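Local coordinates for uncharacterized protein BF1032 (Bacteroides fragilis, PDB 3NRH) that is of unknown function but folds into a mostly alpha-helical domain of the DUF5063 family, and is found as an assembly of two chains, at residues Ile14-Val19 against Leu151-Lys156; Lys44-Leu49 against Gln155-Thr160; Ala21-Phe26 against Gln121-Phe126; Arg29-Lys34 against Arg80-Ser85; Phe128-Gln131 against Thr137-Asp140. All coordinates share one frame; numbering follows the deposited sequence.

Contact 1 (Ile14-Val19 against Leu151-Lys156)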
# COMPACT_ATOMS: atom_id res chain seq x y z
N ILE A 14 -6.29 10.24 15.07
CA ILE A 14 -4.98 10.47 15.68
C ILE A 14 -3.86 9.72 14.95
O ILE A 14 -2.81 10.30 14.65
CB ILE A 14 -4.97 10.03 17.16
CG1 ILE A 14 -6.06 10.80 17.92
CG2 ILE A 14 -3.60 10.27 17.79
CD1 ILE A 14 -5.93 12.30 17.82
N GLU A 15 -4.07 8.44 14.67
CA GLU A 15 -3.06 7.66 13.98
C GLU A 15 -2.84 8.18 12.56
O GLU A 15 -1.72 8.13 12.05
CB GLU A 15 -3.45 6.18 13.94
CG GLU A 15 -3.57 5.56 15.32
CD GLU A 15 -3.51 4.05 15.29
OE1 GLU A 15 -4.21 3.44 14.45
OE2 GLU A 15 -2.75 3.47 16.10
N PHE A 16 -3.89 8.69 11.93
CA PHE A 16 -3.76 9.25 10.59
C PHE A 16 -2.89 10.51 10.66
O PHE A 16 -1.99 10.70 9.84
CB PHE A 16 -5.13 9.60 10.00
CG PHE A 16 -5.06 10.22 8.63
CD1 PHE A 16 -4.56 9.50 7.55
CD2 PHE A 16 -5.47 11.54 8.43
CE1 PHE A 16 -4.47 10.09 6.28
CE2 PHE A 16 -5.38 12.13 7.17
CZ PHE A 16 -4.88 11.40 6.10
N VAL A 17 -3.16 11.36 11.65
CA VAL A 17 -2.39 12.58 11.81
C VAL A 17 -0.90 12.25 11.95
O VAL A 17 -0.06 12.90 11.33
CB VAL A 17 -2.87 13.40 13.03
CG1 VAL A 17 -1.89 14.53 13.34
CG2 VAL A 17 -4.26 13.99 12.75
N THR A 18 -0.59 11.23 12.75
CA THR A 18 0.79 10.83 12.96
C THR A 18 1.51 10.42 11.66
O THR A 18 2.61 10.90 11.38
CB THR A 18 0.88 9.67 13.97
OG1 THR A 18 0.32 10.11 15.21
CG2 THR A 18 2.33 9.24 14.19
N VAL A 19 0.90 9.55 10.86
CA VAL A 19 1.55 9.15 9.62
C VAL A 19 1.56 10.29 8.61
O VAL A 19 2.51 10.42 7.83
CB VAL A 19 0.89 7.89 8.99
CG1 VAL A 19 -0.56 8.18 8.66
CG2 VAL A 19 1.67 7.45 7.75
N LEU A 151 -11.63 11.10 -4.08
CA LEU A 151 -11.73 11.84 -5.33
C LEU A 151 -10.43 11.87 -6.12
O LEU A 151 -10.46 11.89 -7.35
CB LEU A 151 -12.17 13.28 -5.07
CG LEU A 151 -13.58 13.55 -4.52
CD1 LEU A 151 -13.76 15.05 -4.38
CD2 LEU A 151 -14.63 12.97 -5.46
N LEU A 152 -9.29 11.89 -5.44
CA LEU A 152 -8.05 11.97 -6.20
C LEU A 152 -6.74 11.51 -5.57
O LEU A 152 -6.01 10.75 -6.20
CB LEU A 152 -7.87 13.41 -6.70
CG LEU A 152 -6.78 13.65 -7.75
CD1 LEU A 152 -7.09 12.83 -9.00
CD2 LEU A 152 -6.72 15.13 -8.09
N TRP A 153 -6.44 11.95 -4.35
CA TRP A 153 -5.17 11.59 -3.71
C TRP A 153 -4.94 10.09 -3.53
O TRP A 153 -3.82 9.60 -3.72
CB TRP A 153 -5.00 12.35 -2.38
CG TRP A 153 -4.48 11.53 -1.21
CD1 TRP A 153 -3.44 10.64 -1.22
CD2 TRP A 153 -5.01 11.50 0.11
NE1 TRP A 153 -3.30 10.05 0.00
CE2 TRP A 153 -4.25 10.56 0.85
CE3 TRP A 153 -6.06 12.17 0.76
CZ2 TRP A 153 -4.50 10.28 2.18
CZ3 TRP A 153 -6.30 11.89 2.08
CH2 TRP A 153 -5.53 10.95 2.78
N GLY A 154 -5.98 9.36 -3.15
CA GLY A 154 -5.84 7.92 -2.96
C GLY A 154 -5.33 7.21 -4.19
O GLY A 154 -4.45 6.34 -4.09
N GLN A 155 -5.86 7.56 -5.36
CA GLN A 155 -5.42 6.92 -6.60
C GLN A 155 -3.98 7.31 -6.93
O GLN A 155 -3.20 6.48 -7.38
CB GLN A 155 -6.35 7.31 -7.76
CG GLN A 155 -6.12 6.49 -9.04
CD GLN A 155 -6.53 5.04 -8.88
OE1 GLN A 155 -7.67 4.74 -8.53
NE2 GLN A 155 -5.60 4.13 -9.16
N LYS A 156 -3.63 8.57 -6.69
CA LYS A 156 -2.27 9.02 -6.96
C LYS A 156 -1.28 8.26 -6.07
O LYS A 156 -0.18 7.93 -6.50
CB LYS A 156 -2.14 10.52 -6.71
CG LYS A 156 -2.89 11.37 -7.72
CD LYS A 156 -2.76 12.85 -7.40
CE LYS A 156 -3.52 13.71 -8.41
NZ LYS A 156 -3.02 13.54 -9.80

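Contact 2 (Lys44-Leu49 against Gln155-Thr160)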
# COMPACT_ATOMS: atom_id res chain seq x y z
N LYS A 44 7.39 2.41 2.42
CA LYS A 44 6.90 1.99 3.73
C LYS A 44 5.87 3.01 4.23
O LYS A 44 4.83 2.63 4.79
CB LYS A 44 8.06 1.89 4.73
CG LYS A 44 9.04 0.76 4.40
CD LYS A 44 10.24 0.75 5.33
CE LYS A 44 11.28 -0.24 4.83
NZ LYS A 44 12.50 -0.27 5.67
N ILE A 45 6.15 4.29 4.01
CA ILE A 45 5.22 5.33 4.46
C ILE A 45 3.91 5.34 3.67
O ILE A 45 2.83 5.45 4.26
CB ILE A 45 5.86 6.74 4.37
CG1 ILE A 45 7.08 6.83 5.28
CG2 ILE A 45 4.84 7.80 4.77
CD1 ILE A 45 7.84 8.13 5.17
N LEU A 46 3.98 5.22 2.35
CA LEU A 46 2.77 5.25 1.54
C LEU A 46 1.71 4.21 1.89
O LEU A 46 0.53 4.56 2.02
CB LEU A 46 3.12 5.16 0.05
CG LEU A 46 3.90 6.35 -0.53
CD1 LEU A 46 4.11 6.12 -2.02
CD2 LEU A 46 3.14 7.64 -0.30
N PRO A 47 2.09 2.93 2.04
CA PRO A 47 1.04 1.96 2.38
C PRO A 47 0.40 2.23 3.74
O PRO A 47 -0.79 1.97 3.93
CB PRO A 47 1.77 0.62 2.31
CG PRO A 47 3.21 0.97 2.61
CD PRO A 47 3.40 2.27 1.86
N LEU A 48 1.19 2.74 4.67
CA LEU A 48 0.66 3.04 6.00
C LEU A 48 -0.29 4.24 5.90
O LEU A 48 -1.32 4.28 6.57
CB LEU A 48 1.79 3.34 6.98
CG LEU A 48 1.35 3.59 8.43
CD1 LEU A 48 0.54 2.42 8.96
CD2 LEU A 48 2.58 3.82 9.28
N LEU A 49 0.08 5.22 5.08
CA LEU A 49 -0.75 6.40 4.90
C LEU A 49 -2.09 6.01 4.27
O LEU A 49 -3.15 6.50 4.68
CB LEU A 49 -0.02 7.43 4.02
CG LEU A 49 -0.71 8.77 3.73
CD1 LEU A 49 -0.95 9.53 5.02
CD2 LEU A 49 0.16 9.59 2.78
N GLN A 155 -5.86 7.56 -5.36
CA GLN A 155 -5.42 6.92 -6.60
C GLN A 155 -3.98 7.31 -6.93
O GLN A 155 -3.20 6.48 -7.38
CB GLN A 155 -6.35 7.31 -7.76
CG GLN A 155 -6.12 6.49 -9.04
CD GLN A 155 -6.53 5.04 -8.88
OE1 GLN A 155 -7.67 4.74 -8.53
NE2 GLN A 155 -5.60 4.13 -9.16
N LYS A 156 -3.63 8.57 -6.69
CA LYS A 156 -2.27 9.02 -6.96
C LYS A 156 -1.28 8.26 -6.07
O LYS A 156 -0.18 7.93 -6.50
CB LYS A 156 -2.14 10.52 -6.71
CG LYS A 156 -2.89 11.37 -7.72
CD LYS A 156 -2.76 12.85 -7.40
CE LYS A 156 -3.52 13.71 -8.41
NZ LYS A 156 -3.02 13.54 -9.80
N LEU A 157 -1.70 7.97 -4.84
CA LEU A 157 -0.86 7.24 -3.90
C LEU A 157 -0.57 5.82 -4.40
O LEU A 157 0.58 5.39 -4.44
CB LEU A 157 -1.53 7.20 -2.51
CG LEU A 157 -0.73 6.57 -1.36
CD1 LEU A 157 -1.32 6.98 -0.03
CD2 LEU A 157 -0.73 5.05 -1.49
N VAL A 158 -1.62 5.09 -4.79
CA VAL A 158 -1.41 3.73 -5.28
C VAL A 158 -0.62 3.70 -6.59
O VAL A 158 0.20 2.80 -6.80
CB VAL A 158 -2.75 2.97 -5.45
CG1 VAL A 158 -3.39 2.76 -4.08
CG2 VAL A 158 -3.68 3.74 -6.35
N ASN A 159 -0.85 4.67 -7.46
CA ASN A 159 -0.12 4.74 -8.73
C ASN A 159 1.36 4.97 -8.44
O ASN A 159 2.23 4.36 -9.07
CB ASN A 159 -0.63 5.88 -9.61
CG ASN A 159 -2.02 5.63 -10.16
OD1 ASN A 159 -2.50 4.50 -10.19
ND2 ASN A 159 -2.68 6.70 -10.61
N THR A 160 1.64 5.85 -7.49
CA THR A 160 3.02 6.17 -7.12
C THR A 160 3.70 4.97 -6.48
O THR A 160 4.89 4.72 -6.70
CB THR A 160 3.08 7.36 -6.15
OG1 THR A 160 2.46 8.50 -6.77
CG2 THR A 160 4.52 7.70 -5.81

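Contact 3 (Ala21-Phe26 against Gln121-Phe126)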
# COMPACT_ATOMS: atom_id res chain seq x y z
N ALA A 21 1.88 13.46 9.23
CA ALA A 21 2.98 14.35 9.59
C ALA A 21 4.32 13.72 9.21
O ALA A 21 5.22 14.41 8.72
CB ALA A 21 2.94 14.66 11.09
N GLU A 22 4.46 12.42 9.43
CA GLU A 22 5.69 11.73 9.09
C GLU A 22 5.91 11.80 7.58
O GLU A 22 7.03 11.97 7.11
CB GLU A 22 5.63 10.26 9.53
CG GLU A 22 5.44 10.08 11.04
CD GLU A 22 6.73 10.13 11.82
OE1 GLU A 22 7.54 11.06 11.59
OE2 GLU A 22 6.94 9.23 12.66
N PHE A 23 4.82 11.65 6.82
CA PHE A 23 4.88 11.71 5.36
C PHE A 23 5.33 13.10 4.89
O PHE A 23 6.25 13.23 4.09
CB PHE A 23 3.50 11.39 4.77
CG PHE A 23 3.38 11.64 3.29
CD1 PHE A 23 4.00 10.80 2.37
CD2 PHE A 23 2.64 12.72 2.81
CE1 PHE A 23 3.88 11.02 0.99
CE2 PHE A 23 2.51 12.95 1.44
CZ PHE A 23 3.13 12.10 0.53
N CYS A 24 4.67 14.14 5.40
CA CYS A 24 5.04 15.50 5.00
C CYS A 24 6.47 15.83 5.40
O CYS A 24 7.21 16.42 4.62
CB CYS A 24 4.07 16.51 5.61
SG CYS A 24 2.40 16.43 4.90
N ALA A 25 6.87 15.42 6.60
CA ALA A 25 8.22 15.69 7.08
C ALA A 25 9.26 14.98 6.21
O ALA A 25 10.32 15.54 5.91
CB ALA A 25 8.37 15.26 8.53
N PHE A 26 8.96 13.75 5.82
CA PHE A 26 9.88 12.98 4.98
C PHE A 26 10.15 13.67 3.65
O PHE A 26 11.29 13.82 3.24
CB PHE A 26 9.31 11.58 4.71
CG PHE A 26 10.23 10.71 3.90
CD1 PHE A 26 11.42 10.24 4.45
CD2 PHE A 26 9.93 10.39 2.58
CE1 PHE A 26 12.29 9.46 3.70
CE2 PHE A 26 10.80 9.61 1.82
CZ PHE A 26 11.98 9.14 2.38
N GLN A 121 0.09 18.22 -1.16
CA GLN A 121 -0.79 19.38 -1.07
C GLN A 121 -1.99 19.09 -0.18
O GLN A 121 -2.35 19.90 0.68
CB GLN A 121 -1.25 19.82 -2.45
CG GLN A 121 -1.96 21.18 -2.46
CD GLN A 121 -2.36 21.61 -3.85
OE1 GLN A 121 -1.58 21.50 -4.80
NE2 GLN A 121 -3.58 22.13 -3.98
N ASP A 122 -2.64 17.95 -0.39
CA ASP A 122 -3.80 17.62 0.43
C ASP A 122 -3.44 17.27 1.87
O ASP A 122 -4.09 17.73 2.81
CB ASP A 122 -4.60 16.48 -0.18
CG ASP A 122 -5.80 16.97 -0.97
OD1 ASP A 122 -6.66 17.67 -0.38
OD2 ASP A 122 -5.89 16.66 -2.17
N ILE A 123 -2.39 16.47 2.05
CA ILE A 123 -2.00 16.07 3.41
C ILE A 123 -1.45 17.23 4.24
O ILE A 123 -1.84 17.41 5.39
CB ILE A 123 -0.94 14.94 3.37
CG1 ILE A 123 -1.45 13.78 2.50
CG2 ILE A 123 -0.66 14.44 4.79
CD1 ILE A 123 -2.76 13.18 2.97
N LYS A 124 -0.56 18.03 3.65
CA LYS A 124 0.04 19.16 4.35
C LYS A 124 -1.00 20.21 4.76
O LYS A 124 -0.94 20.75 5.87
CB LYS A 124 1.11 19.82 3.48
CG LYS A 124 1.83 21.00 4.13
CD LYS A 124 2.64 20.57 5.35
CE LYS A 124 3.44 21.74 5.92
NZ LYS A 124 4.33 21.32 7.05
N ASP A 125 -1.94 20.51 3.87
CA ASP A 125 -2.97 21.50 4.20
C ASP A 125 -3.77 21.04 5.40
O ASP A 125 -4.12 21.84 6.28
CB ASP A 125 -3.91 21.73 3.01
CG ASP A 125 -3.30 22.64 1.95
OD1 ASP A 125 -2.24 23.25 2.21
OD2 ASP A 125 -3.89 22.75 0.85
N PHE A 126 -4.04 19.74 5.45
CA PHE A 126 -4.80 19.16 6.55
C PHE A 126 -4.07 19.22 7.90
O PHE A 126 -4.62 19.74 8.87
CB PHE A 126 -5.14 17.70 6.23
CG PHE A 126 -5.57 16.91 7.43
CD1 PHE A 126 -6.71 17.27 8.15
CD2 PHE A 126 -4.81 15.84 7.88
CE1 PHE A 126 -7.09 16.57 9.30
CE2 PHE A 126 -5.17 15.13 9.03
CZ PHE A 126 -6.31 15.50 9.74

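Contact 4 (Arg29-Lys34 against Arg80-Ser85)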
# COMPACT_ATOMS: atom_id res chain seq x y z
N ARG A 29 12.22 16.83 3.85
CA ARG A 29 13.64 16.62 4.13
C ARG A 29 14.33 15.85 3.01
O ARG A 29 15.44 15.34 3.19
CB ARG A 29 13.79 15.86 5.45
CG ARG A 29 13.20 16.59 6.66
CD ARG A 29 13.04 15.66 7.84
NE ARG A 29 14.29 14.97 8.16
CZ ARG A 29 14.39 13.99 9.05
NH1 ARG A 29 13.32 13.58 9.72
NH2 ARG A 29 15.57 13.41 9.27
N ALA A 30 13.69 15.79 1.84
CA ALA A 30 14.21 15.07 0.68
C ALA A 30 15.63 15.42 0.25
O ALA A 30 16.40 14.53 -0.11
CB ALA A 30 13.25 15.25 -0.50
N GLU A 31 15.99 16.70 0.27
CA GLU A 31 17.33 17.10 -0.14
C GLU A 31 18.40 16.56 0.81
O GLU A 31 19.60 16.75 0.57
CB GLU A 31 17.46 18.62 -0.20
CG GLU A 31 16.55 19.31 -1.21
CD GLU A 31 16.94 20.76 -1.42
OE1 GLU A 31 18.00 21.01 -2.03
OE2 GLU A 31 16.18 21.65 -0.97
N SER A 32 17.98 15.89 1.87
CA SER A 32 18.93 15.36 2.85
C SER A 32 19.10 13.85 2.80
O SER A 32 19.28 13.21 3.84
CB SER A 32 18.49 15.77 4.26
OG SER A 32 18.33 17.18 4.35
N MSE A 33 19.08 13.26 1.61
CA MSE A 33 19.23 11.81 1.49
C MSE A 33 19.48 11.32 0.07
O MSE A 33 19.30 12.05 -0.90
CB MSE A 33 17.99 11.12 2.05
CG MSE A 33 16.73 11.41 1.26
SE MSE A 33 15.19 10.62 2.08
CE MSE A 33 14.60 12.13 3.14
N LYS A 34 19.88 10.05 -0.02
CA LYS A 34 20.17 9.41 -1.30
C LYS A 34 18.89 8.80 -1.87
O LYS A 34 17.92 8.57 -1.14
CB LYS A 34 21.21 8.30 -1.10
CG LYS A 34 22.44 8.72 -0.30
CD LYS A 34 23.21 9.84 -0.98
CE LYS A 34 23.79 9.40 -2.31
NZ LYS A 34 24.57 10.49 -2.97
N ARG A 80 8.27 19.76 -5.72
CA ARG A 80 8.24 18.93 -6.92
C ARG A 80 9.61 18.85 -7.56
O ARG A 80 10.09 17.76 -7.91
CB ARG A 80 7.23 19.47 -7.93
CG ARG A 80 7.17 18.66 -9.22
CD ARG A 80 6.22 19.30 -10.25
NE ARG A 80 6.69 20.61 -10.70
CZ ARG A 80 7.76 20.81 -11.46
NH1 ARG A 80 8.49 19.77 -11.88
NH2 ARG A 80 8.11 22.04 -11.82
N ILE A 81 10.26 20.00 -7.71
CA ILE A 81 11.58 20.04 -8.32
C ILE A 81 12.62 19.25 -7.52
O ILE A 81 13.45 18.55 -8.10
CB ILE A 81 12.05 21.50 -8.51
CG1 ILE A 81 11.15 22.20 -9.53
CG2 ILE A 81 13.50 21.53 -8.97
CD1 ILE A 81 11.41 23.68 -9.69
N ASN A 82 12.58 19.36 -6.20
CA ASN A 82 13.53 18.63 -5.37
C ASN A 82 13.32 17.12 -5.49
O ASN A 82 14.28 16.36 -5.56
CB ASN A 82 13.41 19.05 -3.90
CG ASN A 82 13.83 20.49 -3.67
OD1 ASN A 82 14.79 20.96 -4.28
ND2 ASN A 82 13.12 21.18 -2.79
N LEU A 83 12.06 16.70 -5.51
CA LEU A 83 11.77 15.28 -5.64
C LEU A 83 12.21 14.79 -7.01
O LEU A 83 12.76 13.69 -7.14
CB LEU A 83 10.28 15.02 -5.43
CG LEU A 83 9.76 15.42 -4.04
CD1 LEU A 83 8.29 15.06 -3.92
CD2 LEU A 83 10.58 14.71 -2.97
N ALA A 84 11.98 15.61 -8.02
CA ALA A 84 12.36 15.24 -9.38
C ALA A 84 13.87 15.07 -9.47
O ALA A 84 14.36 14.17 -10.15
CB ALA A 84 11.88 16.32 -10.37
N SER A 85 14.62 15.91 -8.77
CA SER A 85 16.08 15.83 -8.77
C SER A 85 16.59 14.56 -8.10
O SER A 85 17.57 13.96 -8.54
CB SER A 85 16.69 17.06 -8.09
OG SER A 85 16.34 18.25 -8.77
O HOH W 1 14.56 23.71 -1.32

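Contact 5 (Phe128-Gln131 against Thr137-Asp140)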
# COMPACT_ATOMS: atom_id res chain seq x y z
N PHE A 128 -1.54 21.01 8.87
CA PHE A 128 -1.21 22.37 9.29
C PHE A 128 -2.38 22.92 10.09
O PHE A 128 -2.23 23.37 11.24
CB PHE A 128 -0.94 23.27 8.09
CG PHE A 128 -0.77 24.73 8.45
CD1 PHE A 128 0.17 25.12 9.40
CD2 PHE A 128 -1.56 25.70 7.85
CE1 PHE A 128 0.32 26.46 9.75
CE2 PHE A 128 -1.42 27.05 8.19
CZ PHE A 128 -0.47 27.43 9.14
N VAL A 129 -3.57 22.86 9.49
CA VAL A 129 -4.79 23.35 10.12
C VAL A 129 -5.11 22.59 11.40
O VAL A 129 -5.51 23.19 12.40
CB VAL A 129 -5.99 23.23 9.16
CG1 VAL A 129 -7.28 23.62 9.88
CG2 VAL A 129 -5.77 24.11 7.96
N PHE A 130 -4.93 21.28 11.37
CA PHE A 130 -5.22 20.46 12.54
C PHE A 130 -4.45 20.94 13.76
O PHE A 130 -4.96 20.92 14.88
CB PHE A 130 -4.88 19.00 12.26
CG PHE A 130 -5.69 18.04 13.07
CD1 PHE A 130 -7.04 17.83 12.79
CD2 PHE A 130 -5.10 17.33 14.11
CE1 PHE A 130 -7.79 16.92 13.53
CE2 PHE A 130 -5.85 16.42 14.86
CZ PHE A 130 -7.19 16.21 14.57
N GLN A 131 -3.22 21.38 13.54
CA GLN A 131 -2.39 21.84 14.65
C GLN A 131 -2.73 23.24 15.15
O GLN A 131 -2.29 23.63 16.24
CB GLN A 131 -0.91 21.77 14.27
CG GLN A 131 0.02 22.11 15.41
CD GLN A 131 1.42 21.58 15.20
OE1 GLN A 131 2.07 21.92 14.21
NE2 GLN A 131 1.89 20.74 16.12
N THR A 137 -12.50 24.17 12.14
CA THR A 137 -11.66 24.00 10.96
C THR A 137 -10.84 22.72 11.03
O THR A 137 -10.40 22.21 10.00
CB THR A 137 -10.73 25.22 10.75
OG1 THR A 137 -10.01 25.51 11.95
CG2 THR A 137 -11.55 26.45 10.34
N MSE A 138 -10.64 22.19 12.24
CA MSE A 138 -9.92 20.94 12.38
C MSE A 138 -10.83 19.87 11.78
O MSE A 138 -10.38 18.98 11.06
CB MSE A 138 -9.66 20.62 13.86
CG MSE A 138 -8.57 21.46 14.52
SE MSE A 138 -8.40 21.08 16.42
CE MSE A 138 -7.51 19.38 16.31
N ASN A 139 -12.12 19.99 12.07
CA ASN A 139 -13.09 19.04 11.56
C ASN A 139 -13.27 19.16 10.05
O ASN A 139 -13.28 18.16 9.34
CB ASN A 139 -14.44 19.24 12.25
CG ASN A 139 -15.53 18.36 11.66
OD1 ASN A 139 -16.13 18.69 10.64
ND2 ASN A 139 -15.77 17.22 12.29
N ASP A 140 -13.42 20.39 9.57
CA ASP A 140 -13.61 20.62 8.15
C ASP A 140 -12.39 20.25 7.31
O ASP A 140 -12.53 19.71 6.22
CB ASP A 140 -14.03 22.07 7.89
CG ASP A 140 -15.49 22.31 8.24
OD1 ASP A 140 -16.10 21.40 8.85
OD2 ASP A 140 -16.03 23.38 7.90
O HOH W 2 -7.67 24.74 13.45

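Contact 1 (Ile14-Val19 against Leu151-Lys156)
The two helical backbones stay far apart where F16 meets W153, with the nearest CA atoms, those of F16 and G154, 13.8 Å from each other. Only two long aromatic side chains span this distance. F16, on helix 11-28, and W153, on helix 135-169, reach out from opposite directions and meet at their rims: CZ of F16 lies 3.4 Å from CH2 of W153, and CE1 of F16 is 3.8 Å from the same CH2. The phenyl ring and the six-membered ring of the indole have centroids 5.9 Å apart and planes inclined at 29°, and neither ring lies over the face of the other. With CG of F16 anti to the backbone N (chi1 178°), the phenyl is thrown off its helix toward the tryptophan. W153 ends a wider, pi-type turn that runs over residues 151-153. Other helices pack round the pair: A53 of helix 35-54 touches both rings, I119 and I123 of helix 112-131 the indole, while F149, from the tryptophan's own helix, meets it edge-to-face. Phenylalanine and tryptophan suit the place because both are large, flat and mostly apolar, long enough to meet across so wide a gap. Both are buried and meet through carbon alone, which implies that the contact rests on dispersion and the exclusion of water rather than directed polar bonds.

Contact 2 (Lys44-Leu49 against Gln155-Thr160)
L157 lies against L46 and L49 in an antiparallel helix-helix packing within the helical bundle of the domain, where helix 35-54 runs against helix 135-169. The axes of the short segments come within 10.1 Å at 147°. The branched end of L157 sits on the backbone of the other helix as well as on its side chains: CD1 of L157 is 3.7 Å from the carbonyl O of L46, while CD2 of L157 approaches CB of L46 at 4.1 Å. L46 and L157 slide past one another in opposite directions. With CG of L157 anti to the backbone N (chi1 -175°), both methyls are carried across, and CD1 also meets CD2 of L49, 4.1 Å away. One turn further on, CG2 of T160 touches CD1 of L46, the two side chains crossing at about a right angle. Leucine fits such a seam because its two methyls can serve two neighbours at once, and threonine because its methyl can join the apolar side while its hydroxyl turns back to its own helix. Farther out, F23 of helix 11-28 covers L46, F16 covers L49, and I119 backs L157. Where helix 135-169 faces the second subunit, NE2 of Q155 donates to OD1 of N159, which R162 of the same chain also reaches, while N159 packs on R162 of the second subunit. The hydroxyl of T160 is buried but satisfied: its OG1 gives a 2.7 Å hydrogen bond to the carbonyl O of K156, which T160 N reaches from the opposite face.

Contact 3 (Ala21-Phe26 against Gln121-Phe126)
This is a buried, steeply crossed helix-helix contact in the middle of the bundle, between helix 11-28 and helix 112-131. The segment axes approach to 9.5 Å at 116°, and C24 and K124 bring their CA atoms to 6.2 Å. Such closeness suits a small residue, and C24 fills the place: its sulfur points at the facing helix and nestles between two consecutive residues, with SG 3.7 Å from CG2 of I123 and 3.9 Å from CB of K124. Compact and polarisable, SG of C24 also lies 3.6 Å from the backbone N of K124. Beside it F23 and I123 cross at about a right angle, CE2 of the phenyl lying 4.2 Å from CG1 of the isoleucine. The beta-branch of I123 serves both neighbours, CG2 going to the cysteine and CG1 to the phenylalanine. I123 also packs on W153 of helix 135-169, and F23 on L46 of helix 35-54. The side chain of K124 adds its aliphatic part; its ammonium forms a salt bridge with E28 and a cation-pi contact with Y70. Its chain, bent at CB-CG (chi2 65°), carries CD to 4.2 Å from SG of C24.

Contact 4 (Arg29-Lys34 against Arg80-Ser85)
E31 lays its carboxylate over the side-chain amide of N82, the two flat groups stacked with planes only 19° apart. CD of E31 stands 3.6 Å from OD1 of N82, and OE2 of E31 is 3.6 Å from ND2 of N82. Beyond CG the glutamate chain is extended, and this brings its end to the asparagine although its CB is not aimed at the other segment. A water joins the two groups at one end: it donates to OE2 of E31 at 2.6 Å and accepts from ND2 of N82 at 3.3 Å. The contact ties the loop between helix 11-28 and helix 35-54 to helix 73-87, at the periphery of the helical bundle. Polar residues suit this outer part, since E31 is exposed and N82 partly so, and an amide can offer an N-H to the water that the carboxylate accepts from. On the inner side the chemistry turns apolar. CB of A30 meets CD2 of L83 at 3.7 Å; the small alanine lets the loop come close, and the branched leucine reaches back to it although its CB points away from the loop. Both of these residues are buried, and L83 also packs on F38 of helix 35-54 and on S113 and L116 of helix 112-131.

Contact 5 (Phe128-Gln131 against Thr137-Asp140)
A Met-aromatic contact closes the helical hairpin in which helix 112-131 turns into helix 135-169, with selenomethionine M138 packed on F130. Their CA atoms are 4.7 Å apart, close because only a short connection separates the helices. The terminal methyl, CE of M138, sits over the centre of the phenyl ring, 3.5 Å from the centroid of F130 and 7° off the ring normal, which makes a CH-pi contact; the selenium lies farther out at 5.1 Å from that centroid. A bend at chi3 (75°) turns the methyl up to the ring face, and the flexible, unbranched chain suits a place where a tip must find a flat surface. The same CE is 3.3 Å from the carbonyl O of F130, and the ring's edge faces the carbonyl O of M138. F130 in turn reaches V13 and V17 of helix 11-28. Next to this pair, V129 presses its CG1 against the carbonyl O of T137 at 3.4 Å; a compact beta-branched residue fits so tight a spot. T137, near the start of helix 135-169, suits its place through its hydroxyl: OG1 is hydrogen-bonded to the carbonyl O of L134 and also lies 2.9 Å from a water that donates to the carbonyl O of V129.

Contacts 1, 2 and 3 form the centre of the bundle: their centres lie 8 to 13 Å apart, and each touches the other two. Contacts 1 and 3 share helix 11-28, contacts 1 and 2 share helix 135-169, contact 2 brings in helix 35-54 and contact 3 helix 112-131, so that four helices are joined. Along the chain contacts 2 and 3 cross, and contact 4 is nested inside contact 3, itself inside contact 1. Peripheral contact 4 touches contact 3 through F26 and M33 and comes before contact 5, which closes the hairpin about 27 Å away between centres. Segments of contacts 1 and 2 also touch the second subunit, linking the core to the dimer.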